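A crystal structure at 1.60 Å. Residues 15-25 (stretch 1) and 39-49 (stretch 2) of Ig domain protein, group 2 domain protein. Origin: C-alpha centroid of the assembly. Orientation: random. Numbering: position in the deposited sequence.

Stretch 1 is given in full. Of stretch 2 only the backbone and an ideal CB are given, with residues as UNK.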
ATOM      1  N   ALA A  15      -3.663  -3.514  -5.918  1.00  7.87           N
ATOM      2  CA  ALA A  15      -2.642  -3.994  -4.995  1.00  4.35           C
ATOM      3  C   ALA A  15      -1.467  -3.023  -4.942  1.00  6.62           C
ATOM      4  O   ALA A  15      -0.892  -2.784  -3.874  1.00  8.51           O
ATOM      5  CB  ALA A  15      -2.169  -5.386  -5.429  1.00  7.05           C
ATOM      6  N   MET A  16      -1.096  -2.448  -6.087  1.00  6.65           N
ATOM      7  CA  MET A  16       0.025  -1.526  -6.157  1.00  8.20           C
ATOM      8  C   MET A  16      -0.291  -0.427  -7.155  1.00  6.59           C
ATOM      9  O   MET A  16      -0.827  -0.691  -8.235  1.00  6.99           O
ATOM     10  CB  MET A  16       1.315  -2.241  -6.567  1.00  9.35           C
ATOM     11  CG  MET A  16       1.665  -3.412  -5.672  1.00  9.09           C
ATOM     12  SD  MET A  16       3.255  -4.173  -6.062  1.00 15.29           S
ATOM     13  CE  MET A  16       3.107  -4.527  -7.791  1.00 19.53           C
ATOM     14  N   LEU A  17       0.062   0.799  -6.790  1.00  5.93           N
ATOM     15  CA  LEU A  17      -0.230   1.954  -7.630  1.00  4.77           C
ATOM     16  C   LEU A  17       0.836   3.006  -7.388  1.00  5.08           C
ATOM     17  O   LEU A  17       1.115   3.351  -6.237  1.00  7.39           O
ATOM     18  CB  LEU A  17      -1.620   2.520  -7.313  1.00  6.73           C
ATOM     19  CG  LEU A  17      -2.098   3.763  -8.073  1.00  7.64           C
ATOM     20  CD1 LEU A  17      -2.397   3.428  -9.535  1.00  4.91           C
ATOM     21  CD2 LEU A  17      -3.335   4.362  -7.408  1.00  7.87           C
ATOM     22  N   ALA A  18       1.422   3.524  -8.464  1.00  5.78           N
ATOM     23  CA  ALA A  18       2.489   4.502  -8.337  1.00  6.85           C
ATOM     24  C   ALA A  18       2.344   5.572  -9.409  1.00  4.77           C
ATOM     25  O   ALA A  18       1.744   5.352 -10.462  1.00  5.42           O
ATOM     26  CB  ALA A  18       3.871   3.839  -8.437  1.00  9.01           C
ATOM     27  N   SER A  19       2.909   6.745  -9.119  1.00  7.57           N
ATOM     28  CA  SER A  19       2.965   7.817 -10.107  1.00  5.90           C
ATOM     29  C   SER A  19       3.913   7.474 -11.253  1.00  7.67           C
ATOM     30  O   SER A  19       3.570   7.650 -12.429  1.00  5.17           O
ATOM     31  CB  SER A  19       3.398   9.119  -9.432  1.00  7.20           C
ATOM     32  OG  SER A  19       3.728  10.107 -10.393  1.00  5.68           O
ATOM     33  N   GLN A  20       5.119   7.000 -10.938  1.00  4.72           N
ATOM     34  CA  GLN A  20       6.196   6.961 -11.928  1.00  6.35           C
ATOM     35  C   GLN A  20       6.523   5.567 -12.432  1.00  9.81           C
ATOM     36  O   GLN A  20       6.714   5.380 -13.637  1.00  7.26           O
ATOM     37  CB  GLN A  20       7.477   7.576 -11.345  1.00  4.97           C
ATOM     38  CG  GLN A  20       7.389   9.072 -11.070  1.00  4.58           C
ATOM     39  CD  GLN A  20       7.129   9.860 -12.315  1.00  4.88           C
ATOM     40  OE1 GLN A  20       7.952   9.874 -13.230  1.00 10.13           O
ATOM     41  NE2 GLN A  20       5.982  10.543 -12.359  1.00  6.86           N
ATOM     42  N   ALA A  21       6.591   4.580 -11.547  1.00  4.56           N
ATOM     43  CA  ALA A  21       7.068   3.262 -11.960  1.00  2.77           C
ATOM     44  C   ALA A  21       6.692   2.224 -10.916  1.00  8.02           C
ATOM     45  O   ALA A  21       6.564   2.529  -9.727  1.00  6.66           O
ATOM     46  CB  ALA A  21       8.589   3.249 -12.171  1.00  7.61           C
ATOM     47  N   ILE A  22       6.519   0.992 -11.384  1.00  6.62           N
ATOM     48  CA  ILE A  22       6.447  -0.183 -10.522  1.00  6.40           C
ATOM     49  C   ILE A  22       7.452  -1.178 -11.073  1.00  8.54           C
ATOM     50  O   ILE A  22       7.420  -1.494 -12.269  1.00  8.07           O
ATOM     51  CB  ILE A  22       5.044  -0.801 -10.472  1.00  5.79           C
ATOM     52  CG1 ILE A  22       4.062   0.181  -9.826  1.00  4.44           C
ATOM     53  CG2 ILE A  22       5.082  -2.112  -9.677  1.00  6.73           C
ATOM     54  CD1 ILE A  22       2.605  -0.232  -9.962  1.00  8.20           C
ATOM     55  N   THR A  23       8.367  -1.632 -10.228  1.00  8.97           N
ATOM     56  CA  THR A  23       9.427  -2.525 -10.671  1.00  6.45           C
ATOM     57  C   THR A  23       9.537  -3.717  -9.735  1.00  8.76           C
ATOM     58  O   THR A  23       9.154  -3.653  -8.562  1.00  9.21           O
ATOM     59  CB  THR A  23      10.788  -1.819 -10.742  1.00  8.57           C
ATOM     60  OG1 THR A  23      11.309  -1.624  -9.424  1.00  8.46           O
ATOM     61  CG2 THR A  23      10.680  -0.477 -11.467  1.00  8.91           C
ATOM     62  N   THR A  24      10.089  -4.808 -10.274  1.00  7.80           N
ATOM     63  CA  THR A  24      10.344  -6.002  -9.483  1.00  9.10           C
ATOM     64  C   THR A  24      11.587  -6.708 -10.005  1.00  9.90           C
ATOM     65  O   THR A  24      11.897  -6.678 -11.203  1.00  7.89           O
ATOM     66  CB  THR A  24       9.168  -6.994  -9.490  1.00  6.62           C
ATOM     67  OG1 THR A  24       9.454  -8.077  -8.595  1.00  7.70           O
ATOM     68  CG2 THR A  24       8.957  -7.587 -10.883  1.00  7.29           C
ATOM     69  N   THR A  25      12.301  -7.325  -9.078  1.00  7.73           N
ATOM     70  CA  THR A  25      13.230  -8.378  -9.428  1.00  7.56           C
ATOM     71  C   THR A  25      12.451  -9.669  -9.661  1.00  7.55           C
ATOM     72  O   THR A  25      11.232  -9.729  -9.482  1.00  8.03           O
ATOM     73  CB  THR A  25      14.256  -8.566  -8.317  1.00  7.81           C
ATOM     74  OG1 THR A  25      13.575  -9.077  -7.173  1.00  9.67           O
ATOM     75  CG2 THR A  25      14.902  -7.242  -7.946  1.00  9.29           C
ATOM     76  N   UNK A  39       1.465   8.329 -14.154  1.00  7.18           N
ATOM     77  CA  UNK A  39       2.023   9.510 -14.805  1.00  7.96           C
ATOM     78  C   UNK A  39       3.174   9.176 -15.740  1.00  6.87           C
ATOM     79  O   UNK A  39       3.944  10.074 -16.094  1.00  7.55           O
ATOM     80  CB  UNK A  39       2.496  10.512 -13.750  1.00  7.96           C
ATOM     81  N   UNK A  40       3.309   7.910 -16.137  1.00  7.69           N
ATOM     82  CA  UNK A  40       4.268   7.494 -17.157  1.00  7.27           C
ATOM     83  C   UNK A  40       3.665   6.339 -17.949  1.00  7.06           C
ATOM     84  O   UNK A  40       2.680   5.724 -17.539  1.00  7.79           O
ATOM     85  CB  UNK A  40       5.604   7.090 -16.530  1.00  7.27           C
ATOM     86  N   UNK A  41       4.272   6.052 -19.099  1.00  7.11           N
ATOM     87  CA  UNK A  41       3.794   4.986 -19.975  1.00 10.07           C
ATOM     88  C   UNK A  41       4.124   3.600 -19.406  1.00  8.69           C
ATOM     89  O   UNK A  41       4.906   3.446 -18.469  1.00  7.69           O
ATOM     90  CB  UNK A  41       4.404   5.140 -21.370  1.00 10.07           C
ATOM     91  N   UNK A  42       3.498   2.579 -20.009  1.00  7.42           N
ATOM     92  CA  UNK A  42       3.709   1.178 -19.653  1.00  9.24           C
ATOM     93  C   UNK A  42       5.182   0.778 -19.666  1.00  7.36           C
ATOM     94  O   UNK A  42       5.562  -0.186 -18.994  1.00  8.79           O
ATOM     95  CB  UNK A  42       2.927   0.278 -20.612  1.00  9.24           C
ATOM     96  N   UNK A  43       6.017   1.493 -20.420  1.00  9.89           N
ATOM     97  CA  UNK A  43       7.446   1.195 -20.432  1.00  8.75           C
ATOM     98  C   UNK A  43       8.087   1.379 -19.061  1.00  9.38           C
ATOM     99  O   UNK A  43       9.198   0.885 -18.829  1.00  8.84           O
ATOM    100  CB  UNK A  43       8.156   2.082 -21.456  1.00  8.75           C
ATOM    101  N   UNK A  44       7.413   2.048 -18.134  1.00  8.45           N
ATOM    102  CA  UNK A  44       7.973   2.242 -16.809  1.00  7.41           C
ATOM    103  C   UNK A  44       7.683   1.079 -15.865  1.00  7.21           C
ATOM    104  O   UNK A  44       8.128   1.119 -14.715  1.00  9.84           O
ATOM    105  CB  UNK A  44       7.432   3.540 -16.207  1.00  7.41           C
ATOM    106  N   UNK A  45       6.950   0.054 -16.314  1.00  7.77           N
ATOM    107  CA  UNK A  45       6.960  -1.240 -15.641  1.00  8.81           C
ATOM    108  C   UNK A  45       8.277  -1.939 -15.950  1.00 11.76           C
ATOM    109  O   UNK A  45       8.688  -2.001 -17.113  1.00  9.12           O
ATOM    110  CB  UNK A  45       5.769  -2.099 -16.072  1.00  8.81           C
ATOM    111  N   UNK A  46       8.945  -2.462 -14.921  1.00  7.14           N
ATOM    112  CA  UNK A  46      10.202  -3.179 -15.113  1.00  7.50           C
ATOM    113  C   UNK A  46      10.192  -4.488 -14.338  1.00  8.10           C
ATOM    114  O   UNK A  46       9.757  -4.539 -13.183  1.00  8.23           O
ATOM    115  CB  UNK A  46      11.388  -2.315 -14.679  1.00  7.50           C
ATOM    116  N   UNK A  47      10.683  -5.549 -14.982  1.00  8.02           N
ATOM    117  CA  UNK A  47      10.868  -6.828 -14.335  1.00  6.94           C
ATOM    118  C   UNK A  47       9.708  -7.787 -14.463  1.00  6.42           C
ATOM    119  O   UNK A  47       9.835  -8.943 -14.034  1.00  9.08           O
ATOM    120  CB  UNK A  47      11.159  -6.600 -12.850  1.00  6.94           C
ATOM    121  N   UNK A  48       8.583  -7.352 -15.030  1.00  8.03           N
ATOM    122  CA  UNK A  48       7.399  -8.188 -15.143  1.00  9.17           C
ATOM    123  C   UNK A  48       7.358  -8.880 -16.501  1.00 10.87           C
ATOM    124  O   UNK A  48       8.031  -8.481 -17.458  1.00 14.56           O
ATOM    125  CB  UNK A  48       6.133  -7.355 -14.931  1.00  9.17           C
ATOM    126  N   UNK A  49       6.548  -9.929 -16.575  1.00  9.95           N
ATOM    127  CA  UNK A  49       6.443 -10.764 -17.771  1.00  7.76           C
ATOM    128  C   UNK A  49       5.041 -10.682 -18.353  1.00  8.60           C
ATOM    129  O   UNK A  49       4.111 -11.291 -17.790  1.00 10.89           O
ATOM    130  CB  UNK A  49       6.799 -12.217 -17.450  1.00  7.76           C
TER

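At position 39 the CA-to-CB bond points toward stretch 1, and the ideal CB lies 3.3 Å from Ser-19 O and 3.8 Å from Gln-20 NE2. The hydroxyl of Ser-19 is within range of a short side chain, so a small acceptor or a polar group such as Asp, Asn or Ser would suit. The residue is Asp-39: Ser-19 OG donates to Asp-39 OD2 at 2.7 Å, while the backbone Asp-39 N donates to Ser-19 O at 2.8 Å. Gln-20 NE2 in turn donates to Ser-19 OG (3.0 Å).

Position 40 also points toward stretch 1, where the Gln-20 amide folds back within reach of a longer polar chain; Gln, Lys or Arg could donate to its oxygen. Gln-40 does so, with NE2 2.8 Å from Gln-20 OE1 in a nearly straight hydrogen bond.

Positions 41, 42 and 43 have nothing of stretch 1 within 5.5 Å of the ideal CB, and their backbone enters a 3-10 turn, so stretch 1 sets little preference. They are Ala-41, Arg-42 and Ser-43.

At 44 the bond runs sideways, with the ideal CB a tight 3.2 Å from Gln-20 O and 4.2 Å from Ala-21 CB. Many side chains could leave from here. Tyr-44 brings its ring edge to Ala-21 CB, and its hydroxyl lies farther from that methyl.

Positions 45 and 46 run parallel to stretch 1. The CB of 45 lies on the same sheet face as Ile-22, favouring an apolar or aromatic group; Tyr-45 brings CE1 to 4.0 Å from Ile-22 CB. On the opposite face, the ideal CB of position 46 is 3.8 Å from Thr-23 CG2, where a small residue or another strand former is plausible. Ala-46 packs its methyl there, while its backbone holds the register: Ala-46 N donates to Ile-22 O (3.2 Å) and Thr-24 N to Ala-46 O (2.9 Å).

Position 47 calls for glycine. Phi is 93° and psi -6°, which would jam a CB against the preceding carbonyl, and the ideal CB falls 1.8 Å from Thr-24 O. Gly-47 instead makes a CA-H...O contact, its CA 3.3 Å from Thr-24 O.

The sideways bond at 48 leaves room to reach Ile-22, Thr-24 and Met-16, suiting a large apolar residue such as Phe, Leu or Met. Phe-48 lays one ring face under Thr-24 CG2, 3.6 Å from the ring centroid, and sets CZ 3.9 Å from Ile-22 CG2.

Position 49 is out of reach and unconstrained by stretch 1; it is Thr-49.

Stretch 2 39-49: DQARSYYAGFT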
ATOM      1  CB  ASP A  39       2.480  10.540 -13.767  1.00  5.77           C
ATOM      2  CG  ASP A  39       1.350  11.001 -12.875  1.00  6.60           C
ATOM      3  OD1 ASP A  39       0.364  11.544 -13.413  1.00  9.40           O
ATOM      4  OD2 ASP A  39       1.449  10.808 -11.649  1.00  8.09           O
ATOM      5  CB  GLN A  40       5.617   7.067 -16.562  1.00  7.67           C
ATOM      6  CG  GLN A  40       6.367   8.135 -15.761  1.00  6.98           C
ATOM      7  CD  GLN A  40       6.998   9.231 -16.626  1.00 13.17           C
ATOM      8  OE1 GLN A  40       6.883   9.218 -17.849  1.00  7.48           O
ATOM      9  NE2 GLN A  40       7.665  10.185 -15.979  1.00  8.47           N
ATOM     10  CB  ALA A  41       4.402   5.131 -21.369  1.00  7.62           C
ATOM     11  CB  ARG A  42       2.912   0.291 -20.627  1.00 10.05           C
ATOM     12  CG  ARG A  42       3.212  -1.203 -20.558  1.00  7.19           C
ATOM     13  CD  ARG A  42       2.113  -2.012 -21.230  1.00  7.97           C
ATOM     14  NE  ARG A  42       0.852  -1.916 -20.508  1.00  4.94           N
ATOM     15  CZ  ARG A  42       0.532  -2.652 -19.445  1.00  5.57           C
ATOM     16  NH1 ARG A  42      -0.650  -2.478 -18.865  1.00  6.42           N
ATOM     17  NH2 ARG A  42       1.384  -3.565 -18.971  1.00  8.95           N
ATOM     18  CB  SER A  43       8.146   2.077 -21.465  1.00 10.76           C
ATOM     19  OG  SER A  43       7.969   3.445 -21.163  1.00 12.19           O
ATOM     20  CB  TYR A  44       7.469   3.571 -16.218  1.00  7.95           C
ATOM     21  CG  TYR A  44       8.310   4.753 -16.658  1.00  7.75           C
ATOM     22  CD1 TYR A  44       8.251   5.230 -17.958  1.00 11.09           C
ATOM     23  CD2 TYR A  44       9.189   5.372 -15.773  1.00 10.29           C
ATOM     24  CE1 TYR A  44       9.034   6.318 -18.358  1.00  8.35           C
ATOM     25  CE2 TYR A  44       9.970   6.445 -16.162  1.00 11.90           C
ATOM     26  CZ  TYR A  44       9.888   6.914 -17.460  1.00 12.02           C
ATOM     27  OH  TYR A  44      10.670   7.976 -17.848  1.00 15.14           O
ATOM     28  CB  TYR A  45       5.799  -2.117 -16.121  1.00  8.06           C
ATOM     29  CG  TYR A  45       4.434  -1.766 -15.582  1.00  7.95           C
ATOM     30  CD1 TYR A  45       4.110  -2.003 -14.245  1.00  8.43           C
ATOM     31  CD2 TYR A  45       3.458  -1.228 -16.408  1.00  8.24           C
ATOM     32  CE1 TYR A  45       2.843  -1.695 -13.747  1.00  7.43           C
ATOM     33  CE2 TYR A  45       2.189  -0.914 -15.916  1.00  8.85           C
ATOM     34  CZ  TYR A  45       1.890  -1.154 -14.586  1.00  6.79           C
ATOM     35  OH  TYR A  45       0.634  -0.844 -14.096  1.00  6.97           O
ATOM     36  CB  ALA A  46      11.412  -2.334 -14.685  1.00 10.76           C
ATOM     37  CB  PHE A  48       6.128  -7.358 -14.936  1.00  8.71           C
ATOM     38  CG  PHE A  48       6.016  -6.763 -13.564  1.00  9.52           C
ATOM     39  CD1 PHE A  48       5.483  -7.504 -12.522  1.00 11.45           C
ATOM     40  CD2 PHE A  48       6.458  -5.468 -13.311  1.00  9.44           C
ATOM     41  CE1 PHE A  48       5.374  -6.959 -11.243  1.00  9.11           C
ATOM     42  CE2 PHE A  48       6.363  -4.918 -12.041  1.00  7.95           C
ATOM     43  CZ  PHE A  48       5.818  -5.669 -11.002  1.00  7.76           C
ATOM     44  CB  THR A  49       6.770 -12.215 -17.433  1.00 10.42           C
ATOM     45  OG1 THR A  49       7.990 -12.264 -16.683  1.00  9.39           O
ATOM     46  CG2 THR A  49       6.902 -13.037 -18.711  1.00  8.98           C
TER
HETATM   47  O   HOH W   1       5.389  12.150 -14.709  1.00  9.55           O
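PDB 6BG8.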